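Local coordinates for SJCHGC06286 protein (Schistosoma japonicum, PDB 3QBR), which probably binds BH domains of other Bcl-2 family members in the control of apoptosis, present here as the soluble part without its C-terminal membrane-spanning region, at residues Leu19-Leu24 with Thr151-Ser156; Ala124-Leu129 with Asp168-Leu173. All coordinates share one frame; numbering follows the deposited sequence.

Contact 1 (Leu19-Leu24 with Thr151-Ser156)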
ATOM      1  N   LEU A  19      14.257  -4.518   1.555  1.00 52.75           N
ATOM      2  CA  LEU A  19      13.928  -5.350   2.712  1.00 52.54           C
ATOM      3  C   LEU A  19      13.288  -4.500   3.801  1.00 61.47           C
ATOM      4  O   LEU A  19      12.339  -4.902   4.477  1.00 56.56           O
ATOM      5  CB  LEU A  19      15.197  -5.979   3.252  1.00 49.50           C
ATOM      6  CG  LEU A  19      14.976  -6.913   4.435  1.00 56.84           C
ATOM      7  CD1 LEU A  19      13.910  -7.967   4.120  1.00 54.40           C
ATOM      8  CD2 LEU A  19      16.295  -7.556   4.801  1.00 52.94           C
ATOM      9  N   GLN A  20      13.842  -3.311   3.966  1.00 71.44           N
ATOM     10  CA  GLN A  20      13.250  -2.303   4.812  1.00 64.22           C
ATOM     11  C   GLN A  20      11.801  -2.033   4.365  1.00 60.09           C
ATOM     12  O   GLN A  20      10.881  -2.109   5.178  1.00 62.39           O
ATOM     13  CB  GLN A  20      14.106  -1.039   4.751  1.00 69.07           C
ATOM     14  CG  GLN A  20      13.856  -0.014   5.834  1.00 76.75           C
ATOM     15  CD  GLN A  20      14.781   1.195   5.703  1.00 83.07           C
ATOM     16  OE1 GLN A  20      15.999   1.044   5.583  1.00 80.20           O
ATOM     17  NE2 GLN A  20      14.205   2.398   5.730  1.00 84.25           N
ATOM     18  N   THR A  21      11.575  -1.758   3.080  1.00 55.39           N
ATOM     19  CA  THR A  21      10.237  -1.336   2.663  1.00 50.19           C
ATOM     20  C   THR A  21       9.227  -2.465   2.827  1.00 49.95           C
ATOM     21  O   THR A  21       8.070  -2.254   3.196  1.00 57.18           O
ATOM     22  CB  THR A  21      10.178  -0.764   1.219  1.00 55.24           C
ATOM     23  OG1 THR A  21       9.871  -1.807   0.304  1.00 64.89           O
ATOM     24  CG2 THR A  21      11.483  -0.123   0.821  1.00 51.75           C
ATOM     25  N   SER A  22       9.673  -3.670   2.552  1.00 45.12           N
ATOM     26  CA  SER A  22       8.873  -4.859   2.815  1.00 54.98           C
ATOM     27  C   SER A  22       8.385  -4.929   4.281  1.00 52.11           C
ATOM     28  O   SER A  22       7.189  -5.095   4.550  1.00 52.36           O
ATOM     29  CB  SER A  22       9.689  -6.109   2.435  1.00 49.47           C
ATOM     30  OG  SER A  22       8.972  -7.286   2.713  1.00 52.06           O
ATOM     31  N   THR A  23       9.315  -4.778   5.218  1.00 44.23           N
ATOM     32  CA  THR A  23       8.999  -4.836   6.645  1.00 43.69           C
ATOM     33  C   THR A  23       7.966  -3.777   7.042  1.00 46.06           C
ATOM     34  O   THR A  23       7.133  -4.004   7.928  1.00 42.95           O
ATOM     35  CB  THR A  23      10.279  -4.680   7.525  1.00 47.17           C
ATOM     36  OG1 THR A  23      11.217  -5.728   7.246  1.00 53.66           O
ATOM     37  CG2 THR A  23       9.921  -4.697   8.986  1.00 41.97           C
ATOM     38  N   LEU A  24       8.019  -2.616   6.390  1.00 41.88           N
ATOM     39  CA  LEU A  24       7.058  -1.552   6.695  1.00 41.56           C
ATOM     40  C   LEU A  24       5.656  -1.937   6.267  1.00 45.47           C
ATOM     41  O   LEU A  24       4.685  -1.642   6.968  1.00 50.15           O
ATOM     42  CB  LEU A  24       7.437  -0.260   6.012  1.00 45.14           C
ATOM     43  CG  LEU A  24       8.056   0.808   6.891  1.00 52.55           C
ATOM     44  CD1 LEU A  24       8.374   2.021   6.002  1.00 54.91           C
ATOM     45  CD2 LEU A  24       7.104   1.166   8.042  1.00 46.63           C
ATOM     46  N   THR A 151       5.403  -7.418  -4.583  1.00 51.94           N
ATOM     47  CA  THR A 151       5.424  -6.560  -5.757  1.00 49.52           C
ATOM     48  C   THR A 151       5.550  -5.096  -5.346  1.00 49.75           C
ATOM     49  O   THR A 151       6.393  -4.369  -5.882  1.00 52.76           O
ATOM     50  CB  THR A 151       4.185  -6.785  -6.635  1.00 52.82           C
ATOM     51  OG1 THR A 151       4.233  -8.113  -7.162  1.00 59.46           O
ATOM     52  CG2 THR A 151       4.157  -5.811  -7.774  1.00 51.45           C
ATOM     53  N   THR A 152       4.734  -4.657  -4.392  1.00 46.74           N
ATOM     54  CA  THR A 152       4.952  -3.335  -3.803  1.00 43.96           C
ATOM     55  C   THR A 152       6.437  -3.101  -3.412  1.00 56.18           C
ATOM     56  O   THR A 152       6.994  -2.030  -3.657  1.00 49.58           O
ATOM     57  CB  THR A 152       4.066  -3.141  -2.591  1.00 43.63           C
ATOM     58  OG1 THR A 152       2.737  -3.513  -2.937  1.00 52.53           O
ATOM     59  CG2 THR A 152       4.093  -1.694  -2.107  1.00 42.17           C
ATOM     60  N   SER A 153       7.079  -4.112  -2.829  1.00 54.21           N
ATOM     61  CA  SER A 153       8.480  -3.999  -2.409  1.00 52.38           C
ATOM     62  C   SER A 153       9.463  -3.826  -3.554  1.00 53.71           C
ATOM     63  O   SER A 153      10.317  -2.939  -3.482  1.00 49.49           O
ATOM     64  CB  SER A 153       8.914  -5.205  -1.565  1.00 59.93           C
ATOM     65  OG  SER A 153       8.287  -5.178  -0.292  1.00 64.84           O
ATOM     66  N   GLN A 154       9.370  -4.681  -4.580  1.00 44.30           N
ATOM     67  CA  GLN A 154      10.230  -4.538  -5.764  1.00 52.05           C
ATOM     68  C   GLN A 154      10.028  -3.184  -6.448  1.00 54.53           C
ATOM     69  O   GLN A 154      10.985  -2.485  -6.741  1.00 62.43           O
ATOM     70  CB  GLN A 154       9.972  -5.640  -6.792  1.00 62.79           C
ATOM     71  CG  GLN A 154      10.421  -7.013  -6.387  1.00 84.98           C
ATOM     72  CD  GLN A 154       9.565  -8.092  -7.028  1.00102.59           C
ATOM     73  OE1 GLN A 154       8.781  -7.821  -7.944  1.00109.53           O
ATOM     74  NE2 GLN A 154       9.702  -9.322  -6.543  1.00107.13           N
ATOM     75  N   TYR A 155       8.769  -2.830  -6.689  1.00 56.91           N
ATOM     76  CA  TYR A 155       8.418  -1.624  -7.422  1.00 61.12           C
ATOM     77  C   TYR A 155       8.988  -0.433  -6.705  1.00 57.97           C
ATOM     78  O   TYR A 155       9.543   0.477  -7.334  1.00 62.25           O
ATOM     79  CB  TYR A 155       6.896  -1.471  -7.561  1.00 60.87           C
ATOM     80  CG  TYR A 155       6.495  -0.295  -8.425  1.00 61.77           C
ATOM     81  CD1 TYR A 155       6.292   0.968  -7.875  1.00 58.58           C
ATOM     82  CD2 TYR A 155       6.348  -0.444  -9.806  1.00 63.41           C
ATOM     83  CE1 TYR A 155       5.941   2.057  -8.676  1.00 58.48           C
ATOM     84  CE2 TYR A 155       5.984   0.621 -10.614  1.00 60.28           C
ATOM     85  CZ  TYR A 155       5.784   1.877 -10.050  1.00 68.11           C
ATOM     86  OH  TYR A 155       5.419   2.938 -10.869  1.00 68.77           O
ATOM     87  N   SER A 156       8.854  -0.444  -5.386  1.00 49.84           N
ATOM     88  CA  SER A 156       9.442   0.607  -4.556  1.00 56.26           C
ATOM     89  C   SER A 156      10.948   0.759  -4.756  1.00 57.92           C
ATOM     90  O   SER A 156      11.483   1.869  -4.739  1.00 57.22           O
ATOM     91  CB  SER A 156       9.174   0.331  -3.076  1.00 49.53           C
ATOM     92  OG  SER A 156       7.980   0.969  -2.658  1.00 44.72           O
TER
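S153 faces S22 where helix 142-159 packs on helix 17-31, the two CA atoms being 5.3 Å apart. The S153 hydroxyl oxygen rests against the CA-CB bond of S22, with S153 OG 3.2 Å from both CA and CB of S22. At chi1 -70° that hydroxyl sits beside its own backbone N, turned back along its helix, where it is hydrogen-bonded to I149 O. S22 directs its own OG anti to the backbone N (chi1 178°), and this OG stays 3.7 Å from S153 OG without bonding to it. On the neighbouring position T21 lays its hydroxyl over the S153 backbone, OG1 to S153 CA 3.8 Å. One helical turn further along, S156 meets the same T21 hydroxyl with its CB, 4.1 Å from OG1, while S156 OG makes a weak bond of 3.3 Å to T152 O. The small side chains are consistent with a segment-axis approach of 8.7 Å, the helices running roughly antiparallel, at 142°. Although hydroxyls line the interface, between these segments the contact is van der Waals packing; the S153 hydroxyl, and weakly that of S156, is spent on a carbonyl of its own helix.

Contact 2 (Ala124-Leu129 with Asp168-Leu173)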
ATOM      1  N   ALA A 124      -0.989   6.922  -0.733  1.00 48.61           N
ATOM      2  CA  ALA A 124      -2.060   6.307  -1.493  1.00 50.66           C
ATOM      3  C   ALA A 124      -1.733   4.857  -1.858  1.00 43.95           C
ATOM      4  O   ALA A 124      -2.622   4.033  -1.958  1.00 54.02           O
ATOM      5  CB  ALA A 124      -2.360   7.138  -2.740  1.00 55.56           C
ATOM      6  N   MET A 125      -0.462   4.541  -2.065  1.00 44.42           N
ATOM      7  CA  MET A 125      -0.057   3.156  -2.353  1.00 46.26           C
ATOM      8  C   MET A 125      -0.263   2.219  -1.140  1.00 50.15           C
ATOM      9  O   MET A 125      -0.724   1.088  -1.293  1.00 54.36           O
ATOM     10  CB  MET A 125       1.404   3.119  -2.809  1.00 41.76           C
ATOM     11  CG  MET A 125       1.976   1.732  -3.011  1.00 38.53           C
ATOM     12  SD  MET A 125       3.753   1.695  -3.351  1.00 48.39           S
ATOM     13  CE  MET A 125       4.386   2.697  -2.022  1.00 50.98           C
ATOM     14  N   PHE A 126       0.068   2.691   0.060  1.00 43.18           N
ATOM     15  CA  PHE A 126      -0.210   1.907   1.256  1.00 47.60           C
ATOM     16  C   PHE A 126      -1.701   1.774   1.540  1.00 49.97           C
ATOM     17  O   PHE A 126      -2.155   0.709   1.967  1.00 49.24           O
ATOM     18  CB  PHE A 126       0.485   2.483   2.495  1.00 42.59           C
ATOM     19  CG  PHE A 126       1.990   2.328   2.482  1.00 48.40           C
ATOM     20  CD1 PHE A 126       2.595   1.214   3.064  1.00 61.44           C
ATOM     21  CD2 PHE A 126       2.803   3.297   1.894  1.00 45.59           C
ATOM     22  CE1 PHE A 126       4.003   1.058   3.064  1.00 60.16           C
ATOM     23  CE2 PHE A 126       4.203   3.153   1.885  1.00 54.78           C
ATOM     24  CZ  PHE A 126       4.809   2.027   2.478  1.00 49.08           C
ATOM     25  N   ALA A 127      -2.465   2.845   1.337  1.00 49.60           N
ATOM     26  CA  ALA A 127      -3.879   2.790   1.701  1.00 49.24           C
ATOM     27  C   ALA A 127      -4.610   1.821   0.773  1.00 52.97           C
ATOM     28  O   ALA A 127      -5.495   1.047   1.203  1.00 47.19           O
ATOM     29  CB  ALA A 127      -4.508   4.159   1.678  1.00 47.76           C
ATOM     30  N   PHE A 128      -4.191   1.835  -0.491  1.00 48.03           N
ATOM     31  CA  PHE A 128      -4.772   0.962  -1.493  1.00 56.34           C
ATOM     32  C   PHE A 128      -4.368  -0.488  -1.322  1.00 51.57           C
ATOM     33  O   PHE A 128      -5.204  -1.386  -1.429  1.00 54.21           O
ATOM     34  CB  PHE A 128      -4.354   1.407  -2.885  1.00 54.89           C
ATOM     35  CG  PHE A 128      -5.065   0.688  -4.000  1.00 44.72           C
ATOM     36  CD1 PHE A 128      -6.442   0.745  -4.116  1.00 46.81           C
ATOM     37  CD2 PHE A 128      -4.349   0.013  -4.966  1.00 49.78           C
ATOM     38  CE1 PHE A 128      -7.092   0.101  -5.173  1.00 44.94           C
ATOM     39  CE2 PHE A 128      -4.991  -0.618  -6.033  1.00 53.47           C
ATOM     40  CZ  PHE A 128      -6.359  -0.578  -6.127  1.00 46.95           C
ATOM     41  N   LEU A 129      -3.076  -0.719  -1.116  1.00 45.47           N
ATOM     42  CA  LEU A 129      -2.568  -2.072  -0.834  1.00 49.84           C
ATOM     43  C   LEU A 129      -3.315  -2.694   0.363  1.00 47.71           C
ATOM     44  O   LEU A 129      -3.718  -3.853   0.318  1.00 49.71           O
ATOM     45  CB  LEU A 129      -1.064  -2.023  -0.576  1.00 45.93           C
ATOM     46  CG  LEU A 129      -0.327  -3.268  -0.082  1.00 47.73           C
ATOM     47  CD1 LEU A 129      -0.179  -4.362  -1.171  1.00 35.37           C
ATOM     48  CD2 LEU A 129       1.040  -2.824   0.460  1.00 45.21           C
ATOM     49  N   ASP A 168      15.116  12.001   3.028  1.00 66.28           N
ATOM     50  CA  ASP A 168      15.421  11.476   4.353  1.00 59.93           C
ATOM     51  C   ASP A 168      14.965  10.040   4.486  1.00 58.97           C
ATOM     52  O   ASP A 168      14.827   9.536   5.604  1.00 56.86           O
ATOM     53  CB  ASP A 168      14.776  12.309   5.452  1.00 63.62           C
ATOM     54  CG  ASP A 168      15.024  13.773   5.286  1.00 89.42           C
ATOM     55  OD1 ASP A 168      14.102  14.557   5.615  1.00 97.30           O
ATOM     56  OD2 ASP A 168      16.130  14.139   4.822  1.00103.19           O
ATOM     57  N   GLY A 169      14.730   9.384   3.352  1.00 56.18           N
ATOM     58  CA  GLY A 169      14.272   8.011   3.378  1.00 50.15           C
ATOM     59  C   GLY A 169      12.831   7.895   3.854  1.00 52.35           C
ATOM     60  O   GLY A 169      12.055   8.858   3.848  1.00 55.49           O
ATOM     61  N   TRP A 170      12.468   6.694   4.282  1.00 49.46           N
ATOM     62  CA  TRP A 170      11.101   6.411   4.707  1.00 38.30           C
ATOM     63  C   TRP A 170      10.666   7.311   5.841  1.00 44.68           C
ATOM     64  O   TRP A 170       9.482   7.524   6.030  1.00 44.20           O
ATOM     65  CB  TRP A 170      10.978   4.951   5.118  1.00 31.20           C
ATOM     66  CG  TRP A 170      10.763   4.043   3.964  1.00 41.32           C
ATOM     67  CD1 TRP A 170      11.528   2.962   3.604  1.00 44.09           C
ATOM     68  CD2 TRP A 170       9.692   4.117   3.007  1.00 35.23           C
ATOM     69  NE1 TRP A 170      10.987   2.353   2.492  1.00 46.70           N
ATOM     70  CE2 TRP A 170       9.866   3.048   2.101  1.00 46.22           C
ATOM     71  CE3 TRP A 170       8.591   4.973   2.848  1.00 34.59           C
ATOM     72  CZ2 TRP A 170       8.985   2.823   1.023  1.00 46.76           C
ATOM     73  CZ3 TRP A 170       7.717   4.748   1.804  1.00 39.63           C
ATOM     74  CH2 TRP A 170       7.923   3.683   0.891  1.00 43.84           C
ATOM     75  N   SER A 171      11.630   7.840   6.590  1.00 53.52           N
ATOM     76  CA  SER A 171      11.316   8.738   7.703  1.00 50.11           C
ATOM     77  C   SER A 171      10.781  10.075   7.242  1.00 50.74           C
ATOM     78  O   SER A 171      10.294  10.840   8.054  1.00 54.31           O
ATOM     79  CB  SER A 171      12.544   8.983   8.578  1.00 45.31           C
ATOM     80  OG  SER A 171      13.011   7.778   9.132  1.00 53.30           O
ATOM     81  N   GLY A 172      10.897  10.364   5.948  1.00 54.91           N
ATOM     82  CA  GLY A 172      10.288  11.548   5.367  1.00 54.72           C
ATOM     83  C   GLY A 172       8.850  11.679   5.830  1.00 56.20           C
ATOM     84  O   GLY A 172       8.370  12.773   6.170  1.00 59.38           O
ATOM     85  N   LEU A 173       8.172  10.537   5.870  1.00 42.66           N
ATOM     86  CA  LEU A 173       6.767  10.483   6.252  1.00 51.70           C
ATOM     87  C   LEU A 173       6.497  11.172   7.608  1.00 51.12           C
ATOM     88  O   LEU A 173       5.471  11.836   7.801  1.00 48.12           O
ATOM     89  CB  LEU A 173       6.290   9.020   6.255  1.00 41.96           C
ATOM     90  CG  LEU A 173       6.224   8.364   4.876  1.00 49.38           C
ATOM     91  CD1 LEU A 173       6.260   6.856   5.008  1.00 49.38           C
ATOM     92  CD2 LEU A 173       4.985   8.842   4.075  1.00 46.96           C
TER
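F126 and W170 form an offset edge-to-face aromatic pair, the edge of the phenylalanine turned toward the six-membered ring of the indole. The ring centroids are 5.7 Å apart and the planes stand at 79°, close to perpendicular. Apolar contact is carried by the outer carbons: F126 CE2 lies 3.9 Å from W170 CZ3, and F126 CZ lies 3.9 Å from W170 CH2, which sits in the plane of the phenyl ring at its edge. The backbones stay well apart, the nearest CA atoms being those of F126 and L173 at 12.1 Å; both aromatic side chains, with CG anti to the carbonyl carbon (chi1 -70° for F126, -83° for W170), span the gap. Backbone hydrogen bonding shapes the segment that carries the indole: G172 N reaches G169 O at 2.8 Å and L173 N reaches W170 O at 3.3 Å, while G169 takes the positive phi that glycine accommodates readily. Around the pair, C25 packs on F126, and I61 and L24 on W170, whose ring also meets F17 nearly parallel. The sequence marks this as a Bcl-2 fold: F126 lies on the central hydrophobic helix just after the Asn-Trp-Gly-Arg motif of BH1, and W170 is the tryptophan of the Gly-Trp signature of BH2.

Contacts 1 and 2 have centres 10 Å apart, each about 9 Å from the centre of this all-helical domain. Their segments alternate along the chain, in the order 19-24, 124-129, 151-156, 168-173, and helices 119-137 and 142-159 are consecutive. The contacts touch: W170 packs on Q20 and T21, and T152 packs on M125 and L129. The N-terminal helix is thereby packed against both helix 142-159 and the BH2 turn, while helix 119-137 meets helix 17-31 through F126 on C25. Its A124 and F128 pack on a chain of another protein, consistent with a binding groove of the Bcl-2 type next to this core.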